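Local coordinates for protein alcohol oxidase (Myceliophthora thermophila, PDB 6F74) that probably catalyses the oxygen-dependent oxidation of an alcohol-type substrate, using FAD as a VAO-type flavoprotein oxidase, at residues A[309-314]-A[376-381]; A[223-228]-A[247-252]; A[342-347]-A[389-394]. All coordinates share one frame; numbering follows the deposited sequence.

Contact 1 of 3, residues A[309-314]-A[376-381]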
ATOM      1  N   LYS A 309     -28.017   5.504   2.059  1.00 28.76           N
ATOM      2  CA  LYS A 309     -28.754   6.769   2.085  1.00 29.20           C
ATOM      3  C   LYS A 309     -28.113   7.840   2.955  1.00 28.51           C
ATOM      4  O   LYS A 309     -28.428   9.026   2.830  1.00 28.74           O
ATOM      5  CB  LYS A 309     -30.230   6.558   2.425  1.00 30.23           C
ATOM      6  CG  LYS A 309     -31.068   6.440   1.138  1.00 31.20           C
ATOM      7  CD  LYS A 309     -32.481   5.970   1.396  1.00 32.31           C
ATOM      8  CE  LYS A 309     -32.469   4.448   1.554  1.00 32.41           C
ATOM      9  NZ  LYS A 309     -33.847   3.842   1.714  1.00 33.61           N
ATOM     10  N   ALA A 310     -27.188   7.446   3.813  1.00 27.72           N
ATOM     11  CA  ALA A 310     -26.527   8.430   4.665  1.00 27.10           C
ATOM     12  C   ALA A 310     -25.169   7.955   5.041  1.00 26.20           C
ATOM     13  O   ALA A 310     -24.916   6.759   5.094  1.00 26.08           O
ATOM     14  CB  ALA A 310     -27.381   8.708   5.900  1.00 27.44           C
ATOM     15  N   VAL A 311     -24.262   8.915   5.195  1.00 25.63           N
ATOM     16  CA  VAL A 311     -22.965   8.715   5.853  1.00 24.81           C
ATOM     17  C   VAL A 311     -22.747   9.969   6.664  1.00 24.61           C
ATOM     18  O   VAL A 311     -23.004  11.083   6.180  1.00 24.85           O
ATOM     19  CB  VAL A 311     -21.789   8.591   4.870  1.00 24.30           C
ATOM     20  CG1 VAL A 311     -20.470   8.360   5.621  1.00 23.54           C
ATOM     21  CG2 VAL A 311     -22.008   7.446   3.894  1.00 24.55           C
ATOM     22  N   THR A 312     -22.288   9.803   7.889  1.00 24.24           N
ATOM     23  CA  THR A 312     -21.887  10.956   8.691  1.00 24.01           C
ATOM     24  C   THR A 312     -20.422  10.826   9.050  1.00 23.29           C
ATOM     25  O   THR A 312     -19.992   9.784   9.510  1.00 23.04           O
ATOM     26  CB  THR A 312     -22.740  11.088   9.963  1.00 24.34           C
ATOM     27  OG1 THR A 312     -24.116  11.149   9.591  1.00 25.07           O
ATOM     28  CG2 THR A 312     -22.410  12.375  10.710  1.00 24.19           C
ATOM     29  N   ALA A 313     -19.684  11.911   8.858  1.00 23.05           N
ATOM     30  CA  ALA A 313     -18.284  11.987   9.222  1.00 22.46           C
ATOM     31  C   ALA A 313     -18.118  12.743  10.530  1.00 22.42           C
ATOM     32  O   ALA A 313     -18.851  13.686  10.796  1.00 22.78           O
ATOM     33  CB  ALA A 313     -17.508  12.688   8.113  1.00 22.28           C
ATOM     34  N   HIS A 314     -17.136  12.322  11.316  1.00 22.02           N
ATOM     35  CA  HIS A 314     -16.799  12.936  12.587  1.00 21.97           C
ATOM     36  C   HIS A 314     -15.389  13.479  12.519  1.00 21.59           C
ATOM     37  O   HIS A 314     -14.461  12.716  12.349  1.00 21.25           O
ATOM     38  CB  HIS A 314     -16.852  11.887  13.702  1.00 21.94           C
ATOM     39  CG  HIS A 314     -16.483  12.415  15.053  1.00 21.94           C
ATOM     40  ND1 HIS A 314     -15.558  11.801  15.860  1.00 21.70           N
ATOM     41  CD2 HIS A 314     -16.948  13.479  15.753  1.00 22.20           C
ATOM     42  CE1 HIS A 314     -15.455  12.477  16.995  1.00 21.83           C
ATOM     43  NE2 HIS A 314     -16.286  13.503  16.951  1.00 22.12           N
ATOM     44  N   TRP A 376     -16.040   8.009  10.496  1.00 21.47           N
ATOM     45  CA  TRP A 376     -17.373   8.011   9.895  1.00 21.95           C
ATOM     46  C   TRP A 376     -18.168   6.773  10.207  1.00 22.30           C
ATOM     47  O   TRP A 376     -17.605   5.714  10.506  1.00 22.14           O
ATOM     48  CB  TRP A 376     -17.269   8.174   8.387  1.00 21.93           C
ATOM     49  CG  TRP A 376     -16.116   7.407   7.744  1.00 21.51           C
ATOM     50  CD1 TRP A 376     -16.059   6.074   7.474  1.00 21.52           C
ATOM     51  CD2 TRP A 376     -14.893   7.963   7.278  1.00 21.08           C
ATOM     52  NE1 TRP A 376     -14.862   5.755   6.887  1.00 21.10           N
ATOM     53  CE2 TRP A 376     -14.130   6.899   6.740  1.00 20.82           C
ATOM     54  CE3 TRP A 376     -14.358   9.257   7.265  1.00 20.93           C
ATOM     55  CZ2 TRP A 376     -12.856   7.094   6.202  1.00 20.41           C
ATOM     56  CZ3 TRP A 376     -13.112   9.451   6.729  1.00 20.56           C
ATOM     57  CH2 TRP A 376     -12.366   8.370   6.194  1.00 20.29           C
ATOM     58  N   THR A 377     -19.485   6.944  10.155  1.00 22.84           N
ATOM     59  CA  THR A 377     -20.436   5.863  10.241  1.00 23.34           C
ATOM     60  C   THR A 377     -21.213   5.796   8.924  1.00 23.75           C
ATOM     61  O   THR A 377     -22.199   6.538   8.731  1.00 24.20           O
ATOM     62  CB  THR A 377     -21.456   6.100  11.379  1.00 23.79           C
ATOM     63  OG1 THR A 377     -22.028   7.414  11.257  1.00 23.97           O
ATOM     64  CG2 THR A 377     -20.782   5.960  12.733  1.00 23.50           C
ATOM     65  N   ILE A 378     -20.784   4.901   8.049  1.00 23.65           N
ATOM     66  CA  ILE A 378     -21.508   4.647   6.800  1.00 24.12           C
ATOM     67  C   ILE A 378     -22.868   4.055   7.090  1.00 24.90           C
ATOM     68  O   ILE A 378     -22.956   3.075   7.822  1.00 25.02           O
ATOM     69  CB  ILE A 378     -20.709   3.691   5.869  1.00 23.87           C
ATOM     70  CG1 ILE A 378     -19.529   4.494   5.289  1.00 23.25           C
ATOM     71  CG2 ILE A 378     -21.557   3.190   4.709  1.00 24.48           C
ATOM     72  CD1 ILE A 378     -18.397   3.639   4.718  1.00 22.82           C
ATOM     73  N   GLY A 379     -23.917   4.642   6.532  1.00 25.48           N
ATOM     74  CA  GLY A 379     -25.272   4.145   6.728  1.00 26.32           C
ATOM     75  C   GLY A 379     -26.048   4.756   7.882  1.00 26.61           C
ATOM     76  O   GLY A 379     -27.185   4.371   8.106  1.00 27.36           O
ATOM     77  N   LYS A 380     -25.459   5.727   8.600  1.00 26.08           N
ATOM     78  CA  LYS A 380     -26.084   6.321   9.790  1.00 26.31           C
ATOM     79  C   LYS A 380     -26.138   7.840   9.703  1.00 26.23           C
ATOM     80  O   LYS A 380     -25.171   8.469   9.280  1.00 25.68           O
ATOM     81  CB  LYS A 380     -25.321   5.918  11.036  1.00 25.83           C
ATOM     82  CG  LYS A 380     -25.355   4.419  11.354  1.00 26.02           C
ATOM     83  CD  LYS A 380     -24.524   4.123  12.612  1.00 25.58           C
ATOM     84  CE  LYS A 380     -24.949   2.896  13.386  1.00 26.03           C
ATOM     85  NZ  LYS A 380     -24.538   1.630  12.729  1.00 26.05           N
ATOM     86  N   ARG A 381     -27.266   8.414  10.112  1.00 26.84           N
ATOM     87  CA  ARG A 381     -27.448   9.872  10.143  1.00 26.90           C
ATOM     88  C   ARG A 381     -26.750  10.391  11.407  1.00 26.37           C
ATOM     89  O   ARG A 381     -26.273   9.603  12.212  1.00 26.06           O
ATOM     90  CB  ARG A 381     -28.943  10.233  10.126  1.00 27.83           C
ATOM     91  CG  ARG A 381     -29.620   9.822   8.831  1.00 28.45           C
ATOM     92  CD  ARG A 381     -31.026  10.375   8.634  1.00 29.43           C
ATOM     93  NE  ARG A 381     -31.241  10.840   7.254  1.00 29.82           N
ATOM     94  CZ  ARG A 381     -31.371  10.047   6.170  1.00 30.13           C
ATOM     95  NH1 ARG A 381     -31.347   8.707   6.259  1.00 30.13           N
ATOM     96  NH2 ARG A 381     -31.520  10.601   4.963  1.00 30.49           N
TER
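The first torsion of T312 (-56°) sets OG1 anti to its carbonyl carbon and beside its backbone N, and there the hydroxyl donates to the carbonyl of K380, with OG1 2.9 Å from K380 O. In V311, CG1 stands anti to the backbone N (-179°) and lies alongside the side chain of I378, 4.0 Å from I378 CG1. These two residues form a non-hydrogen-bonded pair of the antiparallel strands, as do A313 and W376. Between them T312 and T377 make the hydrogen-bonded pair. T377 N gives the sound bond, 3.0 Å to T312 O and nearly along the C=O axis, whereas the return bond from T312 N to T377 O is weak at 3.4 Å. T312 O also receives the CA-H of W376.

Where the second strand ends, a type II turn from T377 to K380 swings the chain round the start of the first. G379, with a positive phi that would jam a CB against the preceding carbonyl, sends its N to A310 O at 2.7 Å, somewhat tilted from the carbonyl plane. Beyond the turn, R381 starts away from the other strand, but its bent side chain returns: CG comes 3.9 Å from A310 CB, and the same methyl sits over one face of the guanidinium, toward the rim.

The two faces of the strand pair meet different helices. T312 and T377 touch A385 of helix 382-396, while V311 and I378 turn to F418 and Y415 of helix 415-422; W376 meets F418 edge-to-face. Two neighbouring strands of a seven-stranded antiparallel sheet, backed by helices, are thus joined here, consistent with the substrate domain that VAO-type oxidases set beside their flavin.

Contact 2 of 3, residues A[223-228]-A[247-252]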
ATOM      1  N   ASN A 223     -24.398   3.767  -9.273  1.00 29.52           N
ATOM      2  CA  ASN A 223     -24.925   3.899  -7.917  1.00 29.42           C
ATOM      3  C   ASN A 223     -24.529   2.731  -6.990  1.00 28.89           C
ATOM      4  O   ASN A 223     -25.354   2.208  -6.247  1.00 29.31           O
ATOM      5  CB  ASN A 223     -26.456   4.066  -7.979  1.00 30.59           C
ATOM      6  CG  ASN A 223     -27.057   4.634  -6.688  1.00 30.57           C
ATOM      7  OD1 ASN A 223     -26.409   5.367  -5.948  1.00 29.80           O
ATOM      8  ND2 ASN A 223     -28.324   4.290  -6.426  1.00 31.50           N
ATOM      9  N   VAL A 224     -23.277   2.288  -7.062  1.00 28.06           N
ATOM     10  CA  VAL A 224     -22.805   1.250  -6.144  1.00 27.56           C
ATOM     11  C   VAL A 224     -21.515   1.691  -5.469  1.00 26.47           C
ATOM     12  O   VAL A 224     -20.880   2.673  -5.861  1.00 26.09           O
ATOM     13  CB  VAL A 224     -22.633  -0.122  -6.825  1.00 27.80           C
ATOM     14  CG1 VAL A 224     -23.973  -0.620  -7.380  1.00 28.99           C
ATOM     15  CG2 VAL A 224     -21.571  -0.049  -7.920  1.00 27.38           C
ATOM     16  N   ILE A 225     -21.139   0.936  -4.452  1.00 26.05           N
ATOM     17  CA  ILE A 225     -19.943   1.197  -3.663  1.00 25.11           C
ATOM     18  C   ILE A 225     -18.872   0.193  -4.039  1.00 24.67           C
ATOM     19  O   ILE A 225     -19.048  -1.006  -3.855  1.00 24.91           O
ATOM     20  CB  ILE A 225     -20.232   1.120  -2.155  1.00 24.98           C
ATOM     21  CG1 ILE A 225     -21.271   2.184  -1.771  1.00 25.41           C
ATOM     22  CG2 ILE A 225     -18.947   1.338  -1.343  1.00 24.07           C
ATOM     23  CD1 ILE A 225     -21.716   2.145  -0.332  1.00 25.41           C
ATOM     24  N   ALA A 226     -17.775   0.702  -4.582  1.00 24.10           N
ATOM     25  CA  ALA A 226     -16.577  -0.059  -4.835  1.00 23.59           C
ATOM     26  C   ALA A 226     -15.661   0.230  -3.655  1.00 22.86           C
ATOM     27  O   ALA A 226     -15.413   1.388  -3.307  1.00 22.56           O
ATOM     28  CB  ALA A 226     -15.911   0.399  -6.130  1.00 23.45           C
ATOM     29  N   VAL A 227     -15.174  -0.845  -3.043  1.00 22.65           N
ATOM     30  CA  VAL A 227     -14.365  -0.782  -1.847  1.00 22.09           C
ATOM     31  C   VAL A 227     -12.886  -0.711  -2.274  1.00 21.48           C
ATOM     32  O   VAL A 227     -12.225  -1.737  -2.408  1.00 21.35           O
ATOM     33  CB  VAL A 227     -14.645  -1.978  -0.904  1.00 22.30           C
ATOM     34  CG1 VAL A 227     -13.916  -1.797   0.420  1.00 21.82           C
ATOM     35  CG2 VAL A 227     -16.116  -2.101  -0.614  1.00 23.00           C
ATOM     36  N   GLY A 228     -12.418   0.523  -2.488  1.00 21.17           N
ATOM     37  CA  GLY A 228     -11.059   0.822  -2.925  1.00 20.65           C
ATOM     38  C   GLY A 228     -10.318   1.529  -1.813  1.00 20.20           C
ATOM     39  O   GLY A 228     -10.800   1.613  -0.691  1.00 20.26           O
ATOM     40  N   GLY A 247      -9.501   1.026   3.097  1.00 19.71           N
ATOM     41  CA  GLY A 247     -10.096   2.250   2.567  1.00 19.79           C
ATOM     42  C   GLY A 247     -11.298   2.600   3.420  1.00 20.12           C
ATOM     43  O   GLY A 247     -11.642   1.852   4.328  1.00 20.28           O
ATOM     44  N   PRO A 248     -11.972   3.704   3.120  1.00 20.29           N
ATOM     45  CA  PRO A 248     -13.111   4.115   3.942  1.00 20.63           C
ATOM     46  C   PRO A 248     -14.210   3.045   4.169  1.00 21.10           C
ATOM     47  O   PRO A 248     -14.781   2.989   5.266  1.00 21.28           O
ATOM     48  CB  PRO A 248     -13.673   5.297   3.144  1.00 20.84           C
ATOM     49  CG  PRO A 248     -12.468   5.907   2.535  1.00 20.44           C
ATOM     50  CD  PRO A 248     -11.646   4.710   2.094  1.00 20.20           C
ATOM     51  N   ALA A 249     -14.459   2.210   3.145  1.00 21.32           N
ATOM     52  CA  ALA A 249     -15.586   1.283   3.130  1.00 21.90           C
ATOM     53  C   ALA A 249     -15.302  -0.161   3.606  1.00 21.96           C
ATOM     54  O   ALA A 249     -16.206  -0.985   3.604  1.00 22.50           O
ATOM     55  CB  ALA A 249     -16.218   1.285   1.742  1.00 22.29           C
ATOM     56  N   THR A 250     -14.080  -0.456   4.049  1.00 21.48           N
ATOM     57  CA  THR A 250     -13.693  -1.850   4.337  1.00 21.57           C
ATOM     58  C   THR A 250     -14.291  -2.413   5.632  1.00 21.93           C
ATOM     59  O   THR A 250     -14.696  -3.571   5.657  1.00 22.36           O
ATOM     60  CB  THR A 250     -12.170  -2.077   4.329  1.00 21.04           C
ATOM     61  OG1 THR A 250     -11.523  -1.211   5.274  1.00 20.67           O
ATOM     62  CG2 THR A 250     -11.599  -1.853   2.951  1.00 20.80           C
ATOM     63  N   HIS A 251     -14.351  -1.617   6.700  1.00 21.80           N
ATOM     64  CA  HIS A 251     -15.078  -2.052   7.890  1.00 22.22           C
ATOM     65  C   HIS A 251     -16.491  -2.540   7.530  1.00 22.91           C
ATOM     66  O   HIS A 251     -16.943  -3.598   7.966  1.00 23.39           O
ATOM     67  CB  HIS A 251     -15.172  -0.922   8.922  1.00 22.05           C
ATOM     68  CG  HIS A 251     -16.127  -1.221  10.029  1.00 22.55           C
ATOM     69  ND1 HIS A 251     -15.804  -2.050  11.077  1.00 22.70           N
ATOM     70  CD2 HIS A 251     -17.428  -0.878  10.207  1.00 23.02           C
ATOM     71  CE1 HIS A 251     -16.857  -2.196  11.858  1.00 23.22           C
ATOM     72  NE2 HIS A 251     -17.860  -1.504  11.350  1.00 23.42           N
ATOM     73  N   ASN A 252     -17.193  -1.754   6.732  1.00 23.03           N
ATOM     74  CA  ASN A 252     -18.590  -2.061   6.415  1.00 23.76           C
ATOM     75  C   ASN A 252     -18.759  -3.192   5.436  1.00 24.15           C
ATOM     76  O   ASN A 252     -19.709  -3.968   5.576  1.00 24.85           O
ATOM     77  CB  ASN A 252     -19.278  -0.795   5.939  1.00 23.84           C
ATOM     78  CG  ASN A 252     -19.634   0.144   7.070  1.00 23.79           C
ATOM     79  OD1 ASN A 252     -20.825   0.276   7.330  1.00 24.37           O
ATOM     80  ND2 ASN A 252     -18.664   0.817   7.730  1.00 23.19           N
TER
HETATM   81  O   HOH W   1     -13.130   2.214   0.715  1.00 19.70           O
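The carbonyl oxygen of G228 is held from two directions, by a water and by G247. The water donates to G228 O at 2.8 Å and itself accepts the N-H of A249, with A249 N also 2.8 Å from the water, which thereby bridges the two backbones. The second hold is a CA-H...O contact: G247 CA lies 3.4 Å from G228 O and the approach is almost straight, at 172°. A CB on G247 would clash with that same oxygen, and the close passage of the two chains therefore depends on the missing side chain.

Beside this polar join the packing is apolar. A249 points its methyl at the other segment, where CB is 4.1 Å from I225 CG2 and equally far from V227 CG1. The chi1 of V227 (-173°) puts CG1 anti to the backbone N, and this branch also meets T250 CG2. The two side chains cross obliquely, and at 3.4 Å from V227 CG1 to T250 CG2 the methyls are tighter than a usual van der Waals contact. The hydroxyl of T250 is engaged elsewhere, bonded through OG1 to V473 O. Y415 of helix 415-422 touches I225, P248 and A249, and so packs against both segments.

G247 to T250 form a type I beta turn that leads straight into helix 250-253. This turn follows H246, an FAD-binding residue, and G228 lies close to W240, another of them; G247 itself is about 5 Å from the bound FAD. The loop that follows the short strand 224-225 is thus joined to a glycine-led turn through a water and a CA-H...O contact, an arrangement consistent with a second shell around the flavin site of the FAD-binding domain.

Contact 3 of 3, residues A[342-347]-A[389-394]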
ATOM      1  N   PRO A 342     -12.047  -0.088  19.825  1.00 22.61           N
ATOM      2  CA  PRO A 342     -12.837  -1.280  19.533  1.00 23.01           C
ATOM      3  C   PRO A 342     -14.337  -1.068  19.710  1.00 23.37           C
ATOM      4  O   PRO A 342     -15.117  -1.569  18.897  1.00 23.54           O
ATOM      5  CB  PRO A 342     -12.272  -2.328  20.500  1.00 23.42           C
ATOM      6  CG  PRO A 342     -10.873  -1.878  20.738  1.00 23.08           C
ATOM      7  CD  PRO A 342     -10.943  -0.383  20.759  1.00 22.72           C
ATOM      8  N   ALA A 343     -14.724  -0.354  20.758  1.00 23.55           N
ATOM      9  CA  ALA A 343     -16.124   0.009  20.951  1.00 23.89           C
ATOM     10  C   ALA A 343     -16.658   0.797  19.757  1.00 23.60           C
ATOM     11  O   ALA A 343     -17.724   0.506  19.218  1.00 23.91           O
ATOM     12  CB  ALA A 343     -16.299   0.822  22.243  1.00 24.06           C
ATOM     13  N   LEU A 344     -15.884   1.784  19.337  1.00 23.06           N
ATOM     14  CA  LEU A 344     -16.216   2.551  18.145  1.00 22.79           C
ATOM     15  C   LEU A 344     -16.372   1.653  16.909  1.00 22.80           C
ATOM     16  O   LEU A 344     -17.371   1.750  16.189  1.00 23.01           O
ATOM     17  CB  LEU A 344     -15.209   3.664  17.913  1.00 22.26           C
ATOM     18  CG  LEU A 344     -15.636   4.990  18.522  1.00 22.31           C
ATOM     19  CD1 LEU A 344     -15.897   4.912  20.027  1.00 22.67           C
ATOM     20  CD2 LEU A 344     -14.596   6.054  18.193  1.00 21.86           C
ATOM     21  N   SER A 345     -15.415   0.758  16.711  1.00 22.64           N
ATOM     22  CA  SER A 345     -15.497  -0.182  15.619  1.00 22.70           C
ATOM     23  C   SER A 345     -16.762  -1.035  15.695  1.00 23.35           C
ATOM     24  O   SER A 345     -17.442  -1.212  14.684  1.00 23.51           O
ATOM     25  CB  SER A 345     -14.273  -1.081  15.572  1.00 22.51           C
ATOM     26  OG  SER A 345     -14.311  -1.889  14.416  1.00 22.54           O
ATOM     27  N   ASN A 346     -17.066  -1.570  16.879  1.00 23.79           N
ATOM     28  CA  ASN A 346     -18.313  -2.304  17.094  1.00 24.51           C
ATOM     29  C   ASN A 346     -19.594  -1.512  16.783  1.00 24.74           C
ATOM     30  O   ASN A 346     -20.608  -2.087  16.415  1.00 25.30           O
ATOM     31  CB  ASN A 346     -18.387  -2.805  18.535  1.00 24.95           C
ATOM     32  CG  ASN A 346     -19.580  -3.693  18.766  1.00 25.76           C
ATOM     33  OD1 ASN A 346     -20.011  -4.372  17.825  1.00 26.01           O
ATOM     34  ND2 ASN A 346     -20.154  -3.684  20.005  1.00 26.24           N
ATOM     35  N   ASN A 347     -19.531  -0.200  16.952  1.00 24.39           N
ATOM     36  CA  ASN A 347     -20.620   0.699  16.622  1.00 24.58           C
ATOM     37  C   ASN A 347     -20.659   1.129  15.147  1.00 24.34           C
ATOM     38  O   ASN A 347     -21.399   2.057  14.822  1.00 24.46           O
ATOM     39  CB  ASN A 347     -20.526   1.973  17.515  1.00 24.37           C
ATOM     40  CG  ASN A 347     -20.696   1.681  18.997  1.00 24.72           C
ATOM     41  OD1 ASN A 347     -21.222   0.645  19.366  1.00 25.25           O
ATOM     42  ND2 ASN A 347     -20.260   2.615  19.856  1.00 24.48           N
ATOM     43  N   VAL A 389     -19.884   7.426  18.442  1.00 23.43           N
ATOM     44  CA  VAL A 389     -18.594   7.938  18.939  1.00 23.00           C
ATOM     45  C   VAL A 389     -18.657   8.384  20.399  1.00 23.21           C
ATOM     46  O   VAL A 389     -17.664   8.844  20.946  1.00 22.97           O
ATOM     47  CB  VAL A 389     -18.004   9.086  18.062  1.00 22.63           C
ATOM     48  CG1 VAL A 389     -17.720   8.598  16.661  1.00 22.40           C
ATOM     49  CG2 VAL A 389     -18.894  10.350  18.033  1.00 22.89           C
ATOM     50  N   ALA A 390     -19.815   8.222  21.030  1.00 23.70           N
ATOM     51  CA  ALA A 390     -20.011   8.635  22.397  1.00 23.97           C
ATOM     52  C   ALA A 390     -19.011   7.995  23.340  1.00 23.89           C
ATOM     53  O   ALA A 390     -18.455   8.711  24.160  1.00 23.84           O
ATOM     54  CB  ALA A 390     -21.446   8.394  22.855  1.00 24.57           C
ATOM     55  N   PRO A 391     -18.740   6.669  23.215  1.00 23.93           N
ATOM     56  CA  PRO A 391     -17.777   6.096  24.155  1.00 23.94           C
ATOM     57  C   PRO A 391     -16.437   6.853  24.174  1.00 23.50           C
ATOM     58  O   PRO A 391     -15.866   7.047  25.252  1.00 23.63           O
ATOM     59  CB  PRO A 391     -17.609   4.658  23.651  1.00 23.99           C
ATOM     60  CG  PRO A 391     -18.894   4.367  22.943  1.00 24.26           C
ATOM     61  CD  PRO A 391     -19.186   5.655  22.241  1.00 24.00           C
ATOM     62  N   LEU A 392     -15.998   7.317  23.006  1.00 23.07           N
ATOM     63  CA  LEU A 392     -14.801   8.168  22.900  1.00 22.71           C
ATOM     64  C   LEU A 392     -14.973   9.580  23.461  1.00 22.80           C
ATOM     65  O   LEU A 392     -14.132  10.022  24.233  1.00 22.82           O
ATOM     66  CB  LEU A 392     -14.302   8.272  21.446  1.00 22.27           C
ATOM     67  CG  LEU A 392     -13.027   9.121  21.253  1.00 21.94           C
ATOM     68  CD1 LEU A 392     -11.855   8.707  22.120  1.00 21.97           C
ATOM     69  CD2 LEU A 392     -12.662   9.085  19.784  1.00 21.57           C
ATOM     70  N   MET A 393     -16.022  10.291  23.077  1.00 22.91           N
ATOM     71  CA  MET A 393     -16.213  11.686  23.592  1.00 23.05           C
ATOM     72  C   MET A 393     -16.439  11.739  25.087  1.00 23.44           C
ATOM     73  O   MET A 393     -15.927  12.634  25.775  1.00 23.51           O
ATOM     74  CB  MET A 393     -17.343  12.400  22.836  1.00 23.17           C
ATOM     75  CG  MET A 393     -17.153  12.412  21.323  1.00 22.85           C
ATOM     76  SD  MET A 393     -15.588  13.133  20.781  1.00 22.42           S
ATOM     77  CE  MET A 393     -14.510  11.785  20.654  1.00 22.11           C
ATOM     78  N   ASN A 394     -17.146  10.734  25.600  1.00 23.74           N
ATOM     79  CA  ASN A 394     -17.335  10.598  27.033  1.00 24.16           C
ATOM     80  C   ASN A 394     -15.995  10.382  27.736  1.00 24.10           C
ATOM     81  O   ASN A 394     -15.764  10.978  28.796  1.00 24.35           O
ATOM     82  CB  ASN A 394     -18.288   9.449  27.368  1.00 24.54           C
ATOM     83  CG  ASN A 394     -19.719   9.697  26.887  1.00 24.77           C
ATOM     84  OD1 ASN A 394     -20.131  10.828  26.603  1.00 24.74           O
ATOM     85  ND2 ASN A 394     -20.506   8.633  26.849  1.00 25.08           N
TER
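The flat carboxamide of N347 and the ring of P391 reach toward each other tip to tip, the amide nitrogen leading. N347 ND2 lies 3.8 Å from P391 CG, while OD1 stays farther off. The same nitrogen is bonded outside the two segments to A388 O, which fixes the turn of the amide and brings its nitrogen end to the proline. P391 CB, on the ring, meets the methyl of A343 as well, its CB being 4.3 Å from A343 CB.

Deeper in, L344 carries most of the contact. Its side chain leads across to the other helix and fits among V389, P391 and L392. CD1 comes 4.0 Å from P391 CB and 3.8 Å from L392 N, a nitrogen that makes no bond to the preceding helical turn, where the proline kinks the helix. L344 CD2 meets L392 CD2 at 3.9 Å, the two leucines crossing at about a right angle. The same L344 methyl also touches V389 CG1.

The helices run antiparallel at 154°, their short axes 8.5 Å apart. They are the two helices of a beta-alpha-beta-beta-alpha-beta unit, in which strands 403-412, 311-320, 370-378 and 349-356 lie side by side in the order 4-1-3-2 of a ferredoxin-like fold. An alanine in place of L344 would probably open a gap between the helices, where L392 CD2 and P391 CB lose the leucine methyls they rest on.

On the sheet side, V389 rests on H314 and F409, and L392 on L316. L392 also reaches L337 and Q340, one turn and more earlier in helix 328-346, extending the contact along that helix.

How the contacts relate
Contact 2 comes first along the chain and closes before the others begin; contacts 1 and 3 then interleave, each strand of contact 1 being followed by a helix of contact 3. Contacts 1 and 3, with centres about 14 Å apart, thus belong to one layered unit, with the helices packed on one face of the strands, where H314 meets M393 and V389. Contact 2 lies in the FAD-binding domain, its centre about 13 Å from that of contact 1 and about 21 Å from contact 3. A probable hydrogen bond from W376 NE1 to P248 O, 3.2 Å long, joins contacts 1 and 2, tying the seven-stranded sheet to the flavin-bearing part of the protein.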